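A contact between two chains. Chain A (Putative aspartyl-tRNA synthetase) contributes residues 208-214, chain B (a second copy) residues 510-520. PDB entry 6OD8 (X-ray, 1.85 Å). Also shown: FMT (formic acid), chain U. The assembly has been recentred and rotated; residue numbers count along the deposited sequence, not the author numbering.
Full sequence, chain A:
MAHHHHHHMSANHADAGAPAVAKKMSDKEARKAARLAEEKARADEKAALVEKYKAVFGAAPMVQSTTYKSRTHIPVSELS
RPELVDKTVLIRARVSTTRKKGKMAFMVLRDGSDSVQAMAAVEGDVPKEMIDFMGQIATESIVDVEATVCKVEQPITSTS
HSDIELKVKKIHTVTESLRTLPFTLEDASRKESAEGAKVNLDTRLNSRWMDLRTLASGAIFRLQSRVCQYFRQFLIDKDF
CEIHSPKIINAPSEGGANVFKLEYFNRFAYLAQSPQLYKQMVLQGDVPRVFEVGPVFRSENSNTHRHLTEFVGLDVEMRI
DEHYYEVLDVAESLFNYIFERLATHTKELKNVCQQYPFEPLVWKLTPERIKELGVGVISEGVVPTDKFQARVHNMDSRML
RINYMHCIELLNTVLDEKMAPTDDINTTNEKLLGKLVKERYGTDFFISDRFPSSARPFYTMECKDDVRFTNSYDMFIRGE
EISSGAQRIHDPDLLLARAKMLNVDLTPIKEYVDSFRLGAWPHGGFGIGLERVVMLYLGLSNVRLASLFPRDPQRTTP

Chain A 208-214: RWMDLRT
Chain B 510-520: KEYVDSFRLGA

How are the two backbones laid against each other? Chain A is helical from Arg208(A), with Leu212(A) N bonded to Arg208(A) O at 2.8 Å, and has a type I turn from Asp211(A) to Thr214(A). Chain B is helical from Lys510(B), and a type I turn runs from Asp514(B) to Arg517(B), closed by Arg517(B) N to Asp514(B) O at 2.9 Å. Phi/psi is -63/-31 at Trp209(A), -62/-16 at Ser515(B) and -107/43 at Leu518(B). The CA atoms of Trp209(A) and Ser515(B) lie 6.2 Å apart, those of Met210(A) and Leu518(B) 7.8 Å apart, so the helical residues Trp209(A) and Met210(A) sit against the segment of chain B from Ser515(B) to Leu518(B). The register rises in both chains, and the stretches run in broadly the same direction. Together they bury 347 Å².

What does Trp209(A) do with its large ring? Its CA-to-CB bond points toward chain B, and chi1 of 47° (p) with chi2 of 93° lays the indole over the backbone around Ser515(B). Ser515(B) CA stands 3.5 Å from the centroid of the five-membered ring, 7° off its normal, a CH-pi contact; Ser515(B) CB covers the same face, 3.6 Å from Trp209(A) CD2. The chi1 of Ser515(B), 76° (p), directs Ser515(B) OG back to Tyr512(B) O at 2.6 Å, a hydrogen bond within its own chain. The far end of the indole reaches the helix, with Trp209(A) CH2 3.5 Å from Glu511(B) O and Trp209(A) CZ2 3.9 Å from Asp514(B) CB. Its polar edge is satisfied by a water that accepts from Trp209(A) NE1 at 3.1 Å and donates to Asp514(B) O at 2.9 Å.

Where does Leu518(B) fit? With chi1 of -48° (m) and chi2 of 178° (t), it brings CD1 to the indole edge, near the ring plane, 3.7 Å from Trp209(A) NE1. Met210(A), at chi1 -175° (t), chi2 70° (p) and chi3 -177° (t), adds a looser apolar contact, its SD 4.3 Å from Leu518(B) CD1.

How does Arg213(A) join the chains? Its CA-to-CB bond also points toward chain B, and after chi1 of -55° (m) the chain is extended, chi2 172° (t) and chi3 -165° (t), with chi4 at -175°. This carries the guanidinium to a backbone carbonyl: Arg213(A) NH1 donates to Leu518(B) O at 2.9 Å, with an N-H...O angle of 151° and the acceptor near the guanidinium plane. A weak bond from Arg213(A) NE to Trp209(A) O, 3.1 Å, ties the arginine to its own helix. A second water accepts from Arg213(A) NH2 at 3.0 Å and from Leu518(B) N at 2.9 Å, and donates to Ser515(B) O at 2.5 Å and Gly519(B) O at 2.8 Å, linking the guanidinium to the polar backbone. Gly519(B) has phi/psi of 83/128, where a CB would be jammed against the preceding carbonyl oxygen.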

# COMPACT_ATOMS: atom_id res chain seq x y z
N ARG A 208 -14.23 -18.41 5.10
CA ARG A 208 -14.23 -16.96 5.23
C ARG A 208 -15.05 -16.29 4.14
O ARG A 208 -15.63 -15.22 4.38
CB ARG A 208 -12.79 -16.44 5.22
CG ARG A 208 -12.67 -14.95 5.32
CD ARG A 208 -13.28 -14.44 6.61
NE ARG A 208 -12.29 -13.68 7.36
CZ ARG A 208 -12.55 -13.03 8.50
NH1 ARG A 208 -13.77 -13.04 9.00
NH2 ARG A 208 -11.58 -12.37 9.11
N TRP A 209 -15.13 -16.90 2.95
CA TRP A 209 -15.92 -16.32 1.86
C TRP A 209 -17.39 -16.24 2.22
O TRP A 209 -18.10 -15.34 1.75
CB TRP A 209 -15.73 -17.12 0.57
CG TRP A 209 -15.84 -18.61 0.76
CD1 TRP A 209 -16.95 -19.39 0.61
CD2 TRP A 209 -14.78 -19.50 1.14
NE1 TRP A 209 -16.65 -20.71 0.88
CE2 TRP A 209 -15.32 -20.79 1.22
CE3 TRP A 209 -13.42 -19.31 1.45
CZ2 TRP A 209 -14.55 -21.91 1.58
CZ3 TRP A 209 -12.66 -20.42 1.81
CH2 TRP A 209 -13.23 -21.70 1.87
N MET A 210 -17.88 -17.18 3.04
CA MET A 210 -19.25 -17.06 3.52
C MET A 210 -19.37 -15.97 4.58
O MET A 210 -20.28 -15.13 4.55
CB MET A 210 -19.71 -18.42 4.09
CG MET A 210 -21.14 -18.48 4.52
SD MET A 210 -22.28 -18.41 3.10
CE MET A 210 -23.84 -18.40 3.98
N ASP A 211 -18.45 -15.98 5.55
CA ASP A 211 -18.48 -15.01 6.65
C ASP A 211 -18.44 -13.58 6.13
O ASP A 211 -19.11 -12.69 6.68
CB ASP A 211 -17.30 -15.23 7.59
CG ASP A 211 -17.19 -14.10 8.62
OD1 ASP A 211 -18.00 -14.08 9.57
OD2 ASP A 211 -16.36 -13.19 8.43
N LEU A 212 -17.63 -13.32 5.09
CA LEU A 212 -17.47 -11.95 4.64
C LEU A 212 -18.78 -11.36 4.12
O LEU A 212 -18.88 -10.14 3.99
CB LEU A 212 -16.39 -11.86 3.54
CG LEU A 212 -14.93 -12.09 3.96
CD1 LEU A 212 -14.01 -12.27 2.73
CD2 LEU A 212 -14.43 -10.93 4.84
N ARG A 213 -19.76 -12.20 3.79
CA ARG A 213 -21.03 -11.72 3.27
C ARG A 213 -21.91 -11.08 4.34
O ARG A 213 -22.89 -10.43 3.99
CB ARG A 213 -21.79 -12.88 2.60
CG ARG A 213 -20.98 -13.57 1.50
CD ARG A 213 -21.69 -14.84 0.98
NE ARG A 213 -20.73 -15.64 0.22
CZ ARG A 213 -21.01 -16.74 -0.46
NH1 ARG A 213 -22.26 -17.22 -0.49
NH2 ARG A 213 -20.04 -17.36 -1.11
N THR A 214 -21.60 -11.27 5.63
CA THR A 214 -22.39 -10.67 6.69
C THR A 214 -22.16 -9.16 6.73
O THR A 214 -21.14 -8.65 6.25
CB THR A 214 -22.06 -11.28 8.06
OG1 THR A 214 -20.72 -10.96 8.41
CG2 THR A 214 -22.22 -12.81 8.04
N LYS B 510 -7.69 -26.76 -1.86
CA LYS B 510 -9.09 -27.12 -1.74
C LYS B 510 -9.96 -25.92 -1.35
O LYS B 510 -11.09 -25.80 -1.82
CB LYS B 510 -9.24 -28.25 -0.71
CG LYS B 510 -10.67 -28.49 -0.26
CD LYS B 510 -10.75 -29.42 0.95
CE LYS B 510 -12.17 -29.45 1.50
NZ LYS B 510 -13.16 -29.89 0.49
N GLU B 511 -9.46 -25.05 -0.46
CA GLU B 511 -10.29 -23.94 0.00
C GLU B 511 -10.61 -22.97 -1.13
O GLU B 511 -11.72 -22.45 -1.21
CB GLU B 511 -9.60 -23.20 1.16
CG GLU B 511 -9.44 -24.03 2.42
CD GLU B 511 -8.14 -24.83 2.44
OE1 GLU B 511 -7.34 -24.72 1.48
OE2 GLU B 511 -7.92 -25.55 3.42
N TYR B 512 -9.62 -22.70 -2.00
CA TYR B 512 -9.87 -21.86 -3.16
C TYR B 512 -10.99 -22.43 -4.02
O TYR B 512 -11.94 -21.72 -4.39
CB TYR B 512 -8.58 -21.73 -3.96
CG TYR B 512 -8.67 -21.14 -5.36
CD1 TYR B 512 -8.81 -19.78 -5.56
CD2 TYR B 512 -8.57 -21.96 -6.48
CE1 TYR B 512 -8.84 -19.25 -6.85
CE2 TYR B 512 -8.61 -21.44 -7.74
CZ TYR B 512 -8.75 -20.09 -7.93
OH TYR B 512 -8.79 -19.59 -9.22
N VAL B 513 -10.93 -23.73 -4.33
CA VAL B 513 -11.99 -24.32 -5.14
C VAL B 513 -13.32 -24.25 -4.41
O VAL B 513 -14.34 -23.88 -5.00
CB VAL B 513 -11.64 -25.77 -5.52
CG1 VAL B 513 -12.75 -26.37 -6.39
CG2 VAL B 513 -10.31 -25.83 -6.26
N ASP B 514 -13.32 -24.57 -3.11
CA ASP B 514 -14.55 -24.51 -2.32
C ASP B 514 -15.18 -23.12 -2.33
O ASP B 514 -16.40 -22.99 -2.25
CB ASP B 514 -14.28 -24.93 -0.87
CG ASP B 514 -14.14 -26.43 -0.69
OD1 ASP B 514 -14.48 -27.19 -1.62
OD2 ASP B 514 -13.70 -26.85 0.40
N SER B 515 -14.35 -22.07 -2.39
CA SER B 515 -14.89 -20.71 -2.35
C SER B 515 -15.82 -20.38 -3.52
O SER B 515 -16.57 -19.40 -3.45
CB SER B 515 -13.75 -19.69 -2.29
OG SER B 515 -13.15 -19.53 -3.56
N PHE B 516 -15.80 -21.18 -4.60
CA PHE B 516 -16.72 -21.00 -5.72
C PHE B 516 -17.98 -21.83 -5.59
O PHE B 516 -18.82 -21.79 -6.51
CB PHE B 516 -16.03 -21.36 -7.04
CG PHE B 516 -14.77 -20.58 -7.26
CD1 PHE B 516 -14.83 -19.22 -7.55
CD2 PHE B 516 -13.53 -21.19 -7.12
CE1 PHE B 516 -13.67 -18.49 -7.73
CE2 PHE B 516 -12.36 -20.46 -7.29
CZ PHE B 516 -12.44 -19.11 -7.61
N ARG B 517 -18.16 -22.58 -4.50
CA ARG B 517 -19.25 -23.56 -4.49
C ARG B 517 -20.54 -23.03 -3.88
O ARG B 517 -21.58 -23.70 -4.02
CB ARG B 517 -18.83 -24.83 -3.73
CG ARG B 517 -17.65 -25.58 -4.36
CD ARG B 517 -17.40 -26.89 -3.63
NE ARG B 517 -16.15 -27.57 -3.99
CZ ARG B 517 -16.02 -28.40 -5.03
NH1 ARG B 517 -17.03 -28.64 -5.83
NH2 ARG B 517 -14.86 -28.99 -5.26
N LEU B 518 -20.51 -21.88 -3.21
CA LEU B 518 -21.68 -21.32 -2.53
C LEU B 518 -22.21 -20.12 -3.30
O LEU B 518 -22.57 -19.10 -2.72
CB LEU B 518 -21.34 -20.95 -1.08
CG LEU B 518 -20.60 -22.04 -0.30
CD1 LEU B 518 -20.24 -21.60 1.15
CD2 LEU B 518 -21.43 -23.33 -0.29
N GLY B 519 -22.28 -20.25 -4.63
CA GLY B 519 -22.63 -19.14 -5.50
C GLY B 519 -21.40 -18.29 -5.78
O GLY B 519 -20.67 -17.91 -4.85
N ALA B 520 -21.13 -18.03 -7.05
CA ALA B 520 -19.95 -17.29 -7.43
C ALA B 520 -20.32 -16.22 -8.45
O ALA B 520 -21.20 -16.41 -9.29
CB ALA B 520 -18.85 -18.20 -8.01
C FMT U . -6.53 -21.94 -0.24
O1 FMT U . -6.05 -20.87 -0.64
O2 FMT U . -6.74 -22.94 -0.95
O HOH W 1 -17.53 -23.64 0.37
O HOH W 2 -19.08 -19.38 -3.09